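Local coordinates for apical membrane antigen AMA1 (Toxoplasma gondii ME49, PDB 4YIV), which takes part in host cell invasion as a microneme protein of the moving junction, the ring formed between the parasite's apical tip and the host cell membrane, at residues Gly295-Thr307 and Val324-Gly336. Numbering follows the deposited sequence.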
loop_
_atom_site.group_PDB
_atom_site.type_symbol
_atom_site.label_atom_id
_atom_site.label_comp_id
_atom_site.label_asym_id
_atom_site.label_seq_id
_atom_site.Cartn_x
_atom_site.Cartn_y
_atom_site.Cartn_z
ATOM N N GLY A 295 11.125 -2.284 -2.982
ATOM C CA GLY A 295 10.454 -1.906 -1.736
ATOM C C GLY A 295 11.259 -0.962 -0.870
ATOM O O GLY A 295 10.800 -0.543 0.193
ATOM N N VAL A 296 12.470 -0.626 -1.325
ATOM C CA VAL A 296 13.322 0.317 -0.624
ATOM C C VAL A 296 12.877 1.737 -0.876
ATOM O O VAL A 296 12.652 2.115 -2.025
ATOM C CB VAL A 296 14.808 0.179 -1.074
ATOM C CG1 VAL A 296 15.694 1.154 -0.285
ATOM C CG2 VAL A 296 15.281 -1.284 -0.928
ATOM N N GLY A 297 12.823 2.557 0.165
ATOM C CA GLY A 297 12.341 3.908 0.004
ATOM C C GLY A 297 11.885 4.559 1.290
ATOM O O GLY A 297 11.864 3.910 2.337
ATOM N N ARG A 298 11.563 5.843 1.229
ATOM C CA ARG A 298 11.146 6.621 2.386
ATOM C C ARG A 298 9.672 6.320 2.563
ATOM O O ARG A 298 8.829 7.120 2.260
ATOM C CB ARG A 298 11.351 8.098 2.086
ATOM C CG ARG A 298 11.201 9.004 3.282
ATOM C CD ARG A 298 11.287 10.482 2.942
ATOM N NE ARG A 298 12.557 10.872 2.366
ATOM C CZ ARG A 298 12.708 11.497 1.209
ATOM N NH1 ARG A 298 11.677 11.850 0.485
ATOM N NH2 ARG A 298 13.910 11.801 0.801
ATOM N N ASN A 299 9.421 5.128 3.062
ATOM C CA ASN A 299 8.092 4.538 3.197
ATOM C C ASN A 299 7.432 4.699 4.564
ATOM O O ASN A 299 6.262 4.321 4.732
ATOM C CB ASN A 299 8.160 3.037 2.943
ATOM C CG ASN A 299 8.730 2.690 1.600
ATOM O OD1 ASN A 299 8.609 3.450 0.644
ATOM N ND2 ASN A 299 9.313 1.512 1.509
ATOM N N TYR A 300 8.170 5.265 5.515
ATOM C CA TYR A 300 7.841 5.164 6.933
ATOM C C TYR A 300 7.740 6.524 7.539
ATOM O O TYR A 300 8.518 7.436 7.217
ATOM C CB TYR A 300 8.915 4.334 7.670
ATOM C CG TYR A 300 9.213 3.060 6.989
ATOM C CD1 TYR A 300 8.346 1.979 7.119
ATOM C CD2 TYR A 300 10.319 2.916 6.178
ATOM C CE1 TYR A 300 8.564 0.828 6.490
ATOM C CE2 TYR A 300 10.555 1.734 5.529
ATOM C CZ TYR A 300 9.671 0.691 5.700
ATOM O OH TYR A 300 9.859 -0.497 5.070
ATOM N N GLY A 301 6.769 6.709 8.420
ATOM C CA GLY A 301 6.687 7.987 9.073
ATOM C C GLY A 301 5.815 8.004 10.294
ATOM O O GLY A 301 5.116 7.013 10.590
ATOM N N PHE A 302 5.882 9.111 11.020
ATOM C CA PHE A 302 4.895 9.353 12.072
ATOM C C PHE A 302 4.549 10.791 12.295
ATOM O O PHE A 302 5.340 11.715 12.097
ATOM C CB PHE A 302 5.340 8.737 13.416
ATOM C CG PHE A 302 6.706 9.179 13.909
ATOM C CD1 PHE A 302 6.865 10.348 14.660
ATOM C CD2 PHE A 302 7.833 8.400 13.639
ATOM C CE1 PHE A 302 8.140 10.717 15.141
ATOM C CE2 PHE A 302 9.093 8.754 14.127
ATOM C CZ PHE A 302 9.239 9.912 14.876
ATOM N N TYR A 303 3.296 10.944 12.691
ATOM C CA TYR A 303 2.792 12.179 13.200
ATOM C C TYR A 303 3.184 12.305 14.667
ATOM O O TYR A 303 3.168 11.318 15.405
ATOM C CB TYR A 303 1.296 12.205 13.039
ATOM C CG TYR A 303 0.688 13.398 13.669
ATOM C CD1 TYR A 303 0.320 13.370 15.005
ATOM C CD2 TYR A 303 0.479 14.558 12.945
ATOM C CE1 TYR A 303 -0.233 14.455 15.602
ATOM C CE2 TYR A 303 -0.071 15.664 13.547
ATOM C CZ TYR A 303 -0.435 15.590 14.881
ATOM O OH TYR A 303 -0.996 16.658 15.531
ATOM N N TYR A 304 3.566 13.508 15.081
ATOM C CA TYR A 304 3.839 13.792 16.484
ATOM C C TYR A 304 3.635 15.280 16.696
ATOM O O TYR A 304 3.410 16.016 15.747
ATOM C CB TYR A 304 5.252 13.368 16.891
ATOM C CG TYR A 304 6.369 14.187 16.258
ATOM C CD1 TYR A 304 6.701 14.036 14.918
ATOM C CD2 TYR A 304 7.083 15.099 17.005
ATOM C CE1 TYR A 304 7.710 14.780 14.343
ATOM C CE2 TYR A 304 8.098 15.849 16.452
ATOM C CZ TYR A 304 8.414 15.691 15.124
ATOM O OH TYR A 304 9.432 16.442 14.580
ATOM N N VAL A 305 3.703 15.704 17.954
ATOM C CA VAL A 305 3.492 17.090 18.311
ATOM C C VAL A 305 4.786 17.608 18.907
ATOM O O VAL A 305 5.337 17.024 19.837
ATOM C CB VAL A 305 2.337 17.254 19.299
ATOM C CG1 VAL A 305 2.192 18.721 19.707
ATOM C CG2 VAL A 305 1.051 16.756 18.662
ATOM N N ASP A 306 5.298 18.668 18.302
ATOM C CA ASP A 306 6.569 19.243 18.696
ATOM C C ASP A 306 6.386 19.946 20.052
ATOM O O ASP A 306 5.259 20.245 20.454
ATOM C CB ASP A 306 7.048 20.219 17.614
ATOM C CG ASP A 306 8.523 20.551 17.721
ATOM O OD1 ASP A 306 9.353 19.617 17.866
ATOM O OD2 ASP A 306 8.843 21.762 17.650
ATOM N N THR A 307 7.487 20.196 20.753
ATOM C CA THR A 307 7.439 20.830 22.073
ATOM C C THR A 307 6.657 22.150 22.029
ATOM O O THR A 307 6.049 22.564 23.018
ATOM C CB THR A 307 8.861 21.088 22.609
ATOM O OG1 THR A 307 9.525 22.026 21.753
ATOM C CG2 THR A 307 9.671 19.783 22.659
ATOM N N VAL A 324 9.231 3.746 20.008
ATOM C CA VAL A 324 9.311 4.658 21.129
ATOM C C VAL A 324 7.890 5.037 21.482
ATOM O O VAL A 324 7.134 5.464 20.615
ATOM C CB VAL A 324 10.161 5.906 20.781
ATOM C CG1 VAL A 324 9.977 7.042 21.808
ATOM C CG2 VAL A 324 11.618 5.506 20.636
ATOM N N SER A 325 7.520 4.874 22.758
ATOM C CA SER A 325 6.176 5.238 23.225
ATOM C C SER A 325 5.923 6.726 23.139
ATOM O O SER A 325 6.770 7.530 23.509
ATOM C CB SER A 325 5.973 4.779 24.678
ATOM O OG SER A 325 6.533 3.501 24.856
ATOM N N ASP A 326 4.728 7.092 22.692
ATOM C CA ASP A 326 4.327 8.488 22.616
ATOM C C ASP A 326 2.838 8.504 22.360
ATOM O O ASP A 326 2.391 8.224 21.260
ATOM C CB ASP A 326 5.076 9.228 21.504
ATOM C CG ASP A 326 4.602 10.668 21.323
ATOM O OD1 ASP A 326 3.716 11.118 22.093
ATOM O OD2 ASP A 326 5.102 11.365 20.403
ATOM N N SER A 327 2.063 8.830 23.384
ATOM C CA SER A 327 0.622 8.685 23.303
ATOM C C SER A 327 -0.005 9.581 22.226
ATOM O O SER A 327 -1.102 9.295 21.732
ATOM C CB SER A 327 0.006 8.980 24.690
ATOM O OG SER A 327 0.241 10.336 25.070
ATOM N N ALA A 328 0.700 10.639 21.840
ATOM C CA ALA A 328 0.191 11.608 20.883
ATOM C C ALA A 328 0.603 11.265 19.432
ATOM O O ALA A 328 0.136 11.898 18.494
ATOM C CB ALA A 328 0.678 12.987 21.237
ATOM N N ALA A 329 1.447 10.251 19.267
ATOM C CA ALA A 329 2.000 9.906 17.955
ATOM C C ALA A 329 1.168 8.835 17.253
ATOM O O ALA A 329 0.488 8.053 17.903
ATOM C CB ALA A 329 3.454 9.426 18.110
ATOM N N VAL A 330 1.250 8.800 15.922
ATOM C CA VAL A 330 0.761 7.668 15.130
ATOM C C VAL A 330 1.797 7.403 14.033
ATOM O O VAL A 330 2.192 8.350 13.329
ATOM C CB VAL A 330 -0.630 7.939 14.475
ATOM C CG1 VAL A 330 -1.104 6.698 13.706
ATOM C CG2 VAL A 330 -1.676 8.341 15.518
ATOM N N SER A 331 2.217 6.144 13.918
ATOM C CA SER A 331 3.140 5.694 12.872
ATOM C C SER A 331 2.418 5.070 11.692
ATOM O O SER A 331 1.559 4.188 11.855
ATOM C CB SER A 331 4.147 4.720 13.471
ATOM O OG SER A 331 5.037 5.399 14.361
ATOM N N TYR A 332 2.789 5.557 10.503
ATOM C CA TYR A 332 2.178 5.234 9.213
ATOM C C TYR A 332 3.197 4.643 8.269
ATOM O O TYR A 332 4.397 4.877 8.421
ATOM C CB TYR A 332 1.604 6.486 8.549
ATOM C CG TYR A 332 0.525 7.187 9.358
ATOM C CD1 TYR A 332 -0.722 6.588 9.577
ATOM C CD2 TYR A 332 0.758 8.430 9.906
ATOM C CE1 TYR A 332 -1.706 7.237 10.315
ATOM C CE2 TYR A 332 -0.224 9.089 10.638
ATOM C CZ TYR A 332 -1.451 8.482 10.838
ATOM O OH TYR A 332 -2.409 9.145 11.570
ATOM N N THR A 333 2.728 3.890 7.287
ATOM C CA THR A 333 3.575 3.542 6.165
ATOM C C THR A 333 2.846 3.802 4.881
ATOM O O THR A 333 1.610 3.989 4.845
ATOM C CB THR A 333 4.027 2.055 6.178
ATOM O OG1 THR A 333 2.964 1.219 5.723
ATOM C CG2 THR A 333 4.451 1.641 7.547
ATOM N N ALA A 334 3.626 3.846 3.801
ATOM C CA ALA A 334 3.082 3.997 2.480
ATOM C C ALA A 334 2.059 2.924 2.126
ATOM O O ALA A 334 1.152 3.144 1.293
ATOM C CB ALA A 334 4.261 4.006 1.447
ATOM N N ALA A 335 2.190 1.749 2.742
ATOM C CA ALA A 335 1.320 0.621 2.386
ATOM C C ALA A 335 0.002 0.598 3.171
ATOM O O ALA A 335 -1.012 0.102 2.666
ATOM C CB ALA A 335 2.044 -0.710 2.614
ATOM N N GLY A 336 0.023 1.113 4.392
ATOM C CA GLY A 336 -1.102 0.940 5.288
ATOM C C GLY A 336 -2.205 1.977 5.238
ATOM O O GLY A 336 -2.153 2.952 4.484
HETATM O O HOH W 1 4.195 13.916 20.099
#
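Tyr303 and Tyr332 meet on one face of an antiparallel strand pair, where CB of Tyr303 lies 4.2 Å from CE2 of Tyr332, at the edge of that ring and near its plane. The ring of Tyr303 turns its edge to the carbonyl of Ala328, CD1 standing 3.8 Å from Ala328 O, because chi1 of 174° swings CG to the far side from the residue's own N. Helix 263-272 covers this face, touching both tyrosines through Lys263. Tyr300, Phe302, Ser331 and Thr333 occupy the reverse face: CG2 of Thr333 approaches CD1 of Tyr300 obliquely at 3.9 Å, and Ser331 OG lies 3.5 Å from Phe302 CB while hydrogen-bonding Tyr236 O. The N-to-C directions of strands 300-305 and 329-333 differ by 158°, hence antiparallel; their five-stranded sheet, with helix 263-272 packed on it and tied to strand 311-316 by the Cys266-Cys313 disulfide, is consistent with the PAN-type fold of AMA1. Tyr332 N donates to Gly301 O (2.7 Å, 167° at the hydrogen). A type I turn from Asp326 to Ala329 coincides with an Asx turn, Ala328 N donating to Asp326 OD1 over 3.1 Å from above the carboxylate plane. OD2 salt-bridges Arg237 and accepts from a water that accepts from Val305 N.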